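Side-chain contacts in diol-dehydratase (Roseburia inulinivorans, PDB 5I2A), which dehydrates 1,2-propanediol as a glycyl radical enzyme that works without vitamin B12: residues 271-276 / 283-288; 476-481 / 500-505. All blocks are in the same frame, centred on the assembly; numbering follows the deposited sequence.

Contact 1 (271-276 / 283-288); sequences FIQQVL and HSISPG. With EDO (1,2-ethanediol), chain C.
Gln273 reaches from its helix to the backbone of Ile285 and makes the one hydrogen bond across this contact. Its NE2 donates to Ile285 O at 2.9 Å, with an N-H...O angle of 157°. The oxygen lies close to the plane of the amide, but NE2 stands above the carbonyl plane of Ile285. CG is anti to the backbone N (chi1 -174°), and a bend at chi2 carries the amide across. OE1 also bonds to Tyr171 OH and NE2 to Gln345 OE1, which should fix the amide's rotation.

Van der Waals contacts flank the amide. Ile285 CG2 lies over one face, 3.8 Å from Gln273 NE2. Pro287 CG lies over the opposite face, 3.8 Å from Gln273 OE1. The one apolar pair is Leu276 CD1 with Ile285 CG2, at 3.9 Å.

Two polar side chains of 283-288, His283 and Ser284, bind 1,2-ethanediol, probably from the crystallisation liquor. His283 NE2 donates to EDO O2 at 2.8 Å, and Ser284 OG bonds to EDO O1 at 2.8 Å. The ethanediol is also hydrogen-bonded to His166, Glu440 and Asp452.

Both segments lie in the pyruvate formate lyase-like region. Strand 283-285 pairs in parallel with strand 165-167. Helix 262-279 meets it through Gln273 and Leu276, at Ile285, while Ser284 points away from the helix. Tyr171 of helix 171-190 touches Ile285, and Phe526 of helix 525-529 packs on Leu276.

Contact 2 (476-481 / 500-505); sequences ASIQTG and MLYNIE
Ile478 and Tyr502 form a CH-pi contact that, with a serine-asparagine hydrogen bond, packs a loop against a long helix. The loop follows strand 474-475, and the helix is 489-521, in the pyruvate formate lyase-like part of the chain. The site is partly buried and lies well away from the centre of the chain.

Ile478 CG2 sits over the middle of one face of the Tyr502 ring. It is 3.5 Å from the ring centroid and only 13° off the ring normal. The other branch, CG1-CD1, reaches the base of the tyrosine, with Ile478 CD1 3.8 Å from Tyr502 CB. Tyr502 CG is anti to its own backbone N (chi1 -179°), which extends the ring from the helix so that its face meets the isoleucine. Glu144 and Arg147 of helix 143-150 also touch this tyrosine.

The polar part lies beside the ring. Asn503 ND2 donates to Ser477 OG at 3.1 Å, with the oxygen tilted 18° from the amide plane. Gln499, one turn earlier in the helix, joins both partners: its OE1 bonds to Ser477 OG, and its backbone O accepts from Asn503 ND2. The other end of the Asn503 amide is bridged to the loop. One water donates to Asn503 OD1 and to Ala476 O, at 2.7 Å each.

How the contacts relate
Going from the N terminus, contact 1 comes first. Helix 262-279 runs through 271-276, and the chain turns back within six residues to bring 283-288 alongside, closing a short loop. Contact 2 opens much later, after strand 474-475. Its 18 intervening residues include the first part of helix 489-521, so the loop at 476-481 meets the helix that follows it. The two contacts are in series and neither nest nor cross. Their centres are 38 Å apart, on opposite sides of the chain's centre. Contact 1 ties a helix to a strand beside the bound diol, whereas contact 2 fastens a peripheral loop to a helix whose Glu505 reaches the second subunit.

Contact 1 (271-276 / 283-288)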
loop_
_atom_site.group_PDB
_atom_site.type_symbol
_atom_site.label_atom_id
_atom_site.label_comp_id
_atom_site.label_asym_id
_atom_site.label_seq_id
_atom_site.Cartn_x
_atom_site.Cartn_y
_atom_site.Cartn_z
ATOM N N PHE A 271 -13.413 22.274 18.833
ATOM C CA PHE A 271 -13.873 21.071 18.129
ATOM C C PHE A 271 -12.745 20.464 17.276
ATOM O O PHE A 271 -12.569 19.256 17.251
ATOM C CB PHE A 271 -15.102 21.387 17.264
ATOM C CG PHE A 271 -16.421 21.300 18.016
ATOM C CD1 PHE A 271 -16.645 20.298 18.948
ATOM C CD2 PHE A 271 -17.426 22.228 17.791
ATOM C CE1 PHE A 271 -17.854 20.214 19.634
ATOM C CE2 PHE A 271 -18.641 22.153 18.473
ATOM C CZ PHE A 271 -18.857 21.153 19.391
ATOM N N ILE A 272 -11.965 21.305 16.610
ATOM C CA ILE A 272 -10.863 20.799 15.805
ATOM C C ILE A 272 -9.802 20.168 16.716
ATOM O O ILE A 272 -9.369 19.043 16.467
ATOM C CB ILE A 272 -10.230 21.896 14.931
ATOM C CG1 ILE A 272 -11.261 22.447 13.943
ATOM C CG2 ILE A 272 -9.037 21.339 14.186
ATOM C CD1 ILE A 272 -11.936 21.357 13.066
ATOM N N GLN A 273 -9.425 20.877 17.779
ATOM C CA GLN A 273 -8.463 20.367 18.762
ATOM C C GLN A 273 -8.891 19.013 19.312
ATOM O O GLN A 273 -8.070 18.117 19.491
ATOM C CB GLN A 273 -8.293 21.348 19.927
ATOM C CG GLN A 273 -7.204 20.956 20.928
ATOM C CD GLN A 273 -5.788 21.112 20.361
ATOM O OE1 GLN A 273 -5.586 21.735 19.316
ATOM N NE2 GLN A 273 -4.804 20.546 21.061
ATOM N N GLN A 274 -10.180 18.882 19.593
ATOM C CA GLN A 274 -10.710 17.666 20.175
ATOM C C GLN A 274 -10.781 16.505 19.175
ATOM O O GLN A 274 -10.271 15.421 19.455
ATOM C CB GLN A 274 -12.103 17.914 20.766
ATOM C CG GLN A 274 -12.657 16.693 21.496
ATOM C CD GLN A 274 -14.175 16.744 21.680
ATOM O OE1 GLN A 274 -14.834 17.680 21.232
ATOM N NE2 GLN A 274 -14.722 15.737 22.341
ATOM N N VAL A 275 -11.404 16.720 18.017
ATOM C CA VAL A 275 -11.681 15.578 17.145
ATOM C C VAL A 275 -10.407 15.019 16.504
ATOM O O VAL A 275 -10.355 13.838 16.195
ATOM C CB VAL A 275 -12.704 15.904 16.027
ATOM C CG1 VAL A 275 -14.049 16.293 16.635
ATOM C CG2 VAL A 275 -12.163 16.972 15.062
ATOM N N LEU A 276 -9.385 15.858 16.326
ATOM C CA LEU A 276 -8.089 15.380 15.854
ATOM C C LEU A 276 -7.596 14.258 16.761
ATOM O O LEU A 276 -6.974 13.315 16.295
ATOM C CB LEU A 276 -7.060 16.513 15.798
ATOM C CG LEU A 276 -7.203 17.493 14.627
ATOM C CD1 LEU A 276 -6.286 18.677 14.830
ATOM C CD2 LEU A 276 -6.913 16.809 13.280
ATOM N N HIS A 283 -0.268 12.445 20.213
ATOM C CA HIS A 283 -0.339 13.648 21.036
ATOM C C HIS A 283 0.517 14.762 20.410
ATOM O O HIS A 283 0.840 14.705 19.220
ATOM C CB HIS A 283 0.044 13.354 22.502
ATOM C CG HIS A 283 1.446 12.856 22.698
ATOM N ND1 HIS A 283 1.729 11.611 23.231
ATOM C CD2 HIS A 283 2.642 13.451 22.480
ATOM C CE1 HIS A 283 3.037 11.462 23.316
ATOM N NE2 HIS A 283 3.615 12.562 22.865
ATOM N N SER A 284 0.830 15.789 21.195
ATOM C CA SER A 284 1.457 17.017 20.689
ATOM C C SER A 284 0.682 17.646 19.526
ATOM O O SER A 284 1.266 18.247 18.624
ATOM C CB SER A 284 2.906 16.757 20.278
ATOM O OG SER A 284 3.655 16.395 21.412
ATOM N N ILE A 285 -0.636 17.502 19.560
ATOM C CA ILE A 285 -1.517 18.305 18.733
ATOM C C ILE A 285 -1.448 19.733 19.297
ATOM O O ILE A 285 -2.015 20.029 20.365
ATOM C CB ILE A 285 -2.957 17.753 18.743
ATOM C CG1 ILE A 285 -2.966 16.302 18.250
ATOM C CG2 ILE A 285 -3.893 18.652 17.934
ATOM C CD1 ILE A 285 -2.349 16.093 16.845
ATOM N N SER A 286 -0.719 20.602 18.607
ATOM C CA SER A 286 -0.328 21.882 19.181
ATOM C C SER A 286 -1.050 23.074 18.555
ATOM O O SER A 286 -0.887 23.359 17.366
ATOM C CB SER A 286 1.187 22.061 19.053
ATOM O OG SER A 286 1.867 20.972 19.655
ATOM N N PRO A 287 -1.849 23.783 19.367
ATOM C CA PRO A 287 -2.594 24.962 18.905
ATOM C C PRO A 287 -1.718 25.992 18.189
ATOM O O PRO A 287 -2.213 26.689 17.313
ATOM C CB PRO A 287 -3.176 25.533 20.201
ATOM C CG PRO A 287 -3.387 24.308 21.046
ATOM C CD PRO A 287 -2.175 23.443 20.762
ATOM N N GLY A 288 -0.439 26.076 18.528
ATOM C CA GLY A 288 0.444 26.979 17.796
ATOM C C GLY A 288 0.138 28.451 18.095
ATOM O O GLY A 288 -0.140 28.797 19.247
HETATM C C1 EDO C . 7.165 15.981 22.555
HETATM O O1 EDO C . 6.500 16.485 21.399
HETATM C C2 EDO C . 6.252 14.927 23.189
HETATM O O2 EDO C . 6.138 13.747 22.367
#

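Contact 2 (476-481 / 500-505)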
loop_
_atom_site.group_PDB
_atom_site.type_symbol
_atom_site.label_atom_id
_atom_site.label_comp_id
_atom_site.label_asym_id
_atom_site.label_seq_id
_atom_site.Cartn_x
_atom_site.Cartn_y
_atom_site.Cartn_z
ATOM N N ALA A 476 25.742 -7.285 21.716
ATOM C CA ALA A 476 24.623 -6.344 21.723
ATOM C C ALA A 476 24.823 -5.204 20.733
ATOM O O ALA A 476 23.921 -4.403 20.522
ATOM C CB ALA A 476 24.422 -5.783 23.110
ATOM N N SER A 477 26.019 -5.129 20.157
ATOM C CA SER A 477 26.390 -4.068 19.228
ATOM C C SER A 477 27.644 -4.497 18.469
ATOM O O SER A 477 28.103 -5.627 18.630
ATOM C CB SER A 477 26.628 -2.748 19.973
ATOM O OG SER A 477 26.772 -1.673 19.070
ATOM N N ILE A 478 28.189 -3.616 17.639
ATOM C CA ILE A 478 29.434 -3.921 16.934
ATOM C C ILE A 478 30.617 -4.009 17.898
ATOM O O ILE A 478 30.585 -3.427 18.985
ATOM C CB ILE A 478 29.761 -2.874 15.852
ATOM C CG1 ILE A 478 29.726 -1.466 16.440
ATOM C CG2 ILE A 478 28.786 -2.980 14.707
ATOM C CD1 ILE A 478 30.189 -0.388 15.482
ATOM N N GLN A 479 31.642 -4.756 17.493
ATOM C CA GLN A 479 32.884 -4.882 18.259
ATOM C C GLN A 479 33.887 -3.834 17.795
ATOM O O GLN A 479 34.472 -3.956 16.729
ATOM C CB GLN A 479 33.497 -6.285 18.110
ATOM C CG GLN A 479 32.875 -7.349 19.002
ATOM C CD GLN A 479 31.376 -7.436 18.813
ATOM O OE1 GLN A 479 30.900 -7.889 17.772
ATOM N NE2 GLN A 479 30.620 -6.965 19.807
ATOM N N THR A 480 34.098 -2.799 18.586
ATOM C CA THR A 480 35.014 -1.725 18.244
ATOM C C THR A 480 36.409 -1.940 18.829
ATOM O O THR A 480 37.291 -1.111 18.662
ATOM C CB THR A 480 34.474 -0.363 18.734
ATOM O OG1 THR A 480 33.870 -0.527 20.018
ATOM C CG2 THR A 480 33.451 0.191 17.759
ATOM N N GLY A 481 36.596 -3.038 19.553
ATOM C CA GLY A 481 37.905 -3.356 20.099
ATOM C C GLY A 481 37.963 -3.425 21.612
ATOM O O GLY A 481 37.178 -2.787 22.307
ATOM N N MET A 500 28.064 4.887 18.092
ATOM C CA MET A 500 26.955 5.805 17.919
ATOM C C MET A 500 26.339 5.629 16.535
ATOM O O MET A 500 25.137 5.459 16.418
ATOM C CB MET A 500 27.416 7.248 18.127
ATOM C CG MET A 500 27.693 7.571 19.596
ATOM S SD MET A 500 26.169 7.827 20.533
ATOM C CE MET A 500 25.727 9.470 19.987
ATOM N N LEU A 501 27.180 5.655 15.502
ATOM C CA LEU A 501 26.711 5.588 14.122
ATOM C C LEU A 501 25.943 4.300 13.855
ATOM O O LEU A 501 24.869 4.329 13.264
ATOM C CB LEU A 501 27.882 5.721 13.145
ATOM C CG LEU A 501 27.519 5.819 11.662
ATOM C CD1 LEU A 501 26.558 6.967 11.396
ATOM C CD2 LEU A 501 28.772 5.958 10.806
ATOM N N TYR A 502 26.484 3.176 14.309
ATOM C CA TYR A 502 25.816 1.890 14.129
ATOM C C TYR A 502 24.405 1.889 14.717
ATOM O O TYR A 502 23.441 1.490 14.058
ATOM C CB TYR A 502 26.632 0.768 14.764
ATOM C CG TYR A 502 26.012 -0.606 14.599
ATOM C CD1 TYR A 502 26.056 -1.263 13.378
ATOM C CD2 TYR A 502 25.381 -1.239 15.662
ATOM C CE1 TYR A 502 25.501 -2.516 13.226
ATOM C CE2 TYR A 502 24.819 -2.496 15.517
ATOM C CZ TYR A 502 24.881 -3.127 14.298
ATOM O OH TYR A 502 24.334 -4.380 14.145
ATOM N N ASN A 503 24.288 2.349 15.958
ATOM C CA ASN A 503 23.007 2.302 16.640
ATOM C C ASN A 503 22.035 3.391 16.192
ATOM O O ASN A 503 20.830 3.191 16.220
ATOM C CB ASN A 503 23.236 2.344 18.144
ATOM C CG ASN A 503 23.666 0.998 18.663
ATOM O OD1 ASN A 503 22.856 0.078 18.744
ATOM N ND2 ASN A 503 24.957 0.853 18.959
ATOM N N ILE A 504 22.561 4.520 15.744
ATOM C CA ILE A 504 21.707 5.541 15.150
ATOM C C ILE A 504 21.011 5.002 13.902
ATOM O O ILE A 504 19.820 5.220 13.696
ATOM C CB ILE A 504 22.507 6.803 14.789
ATOM C CG1 ILE A 504 22.854 7.575 16.059
ATOM C CG2 ILE A 504 21.714 7.699 13.836
ATOM C CD1 ILE A 504 23.933 8.631 15.833
ATOM N N GLU A 505 21.751 4.276 13.072
ATOM C CA GLU A 505 21.173 3.770 11.836
ATOM C C GLU A 505 20.079 2.725 12.111
ATOM O O GLU A 505 19.079 2.648 11.386
ATOM C CB GLU A 505 22.258 3.181 10.927
ATOM C CG GLU A 505 21.685 2.685 9.601
ATOM C CD GLU A 505 22.742 2.460 8.516
ATOM O OE1 GLU A 505 23.949 2.474 8.837
ATOM O OE2 GLU A 505 22.350 2.283 7.342
HETATM O O HOH W 1 23.219 -2.611 18.613
#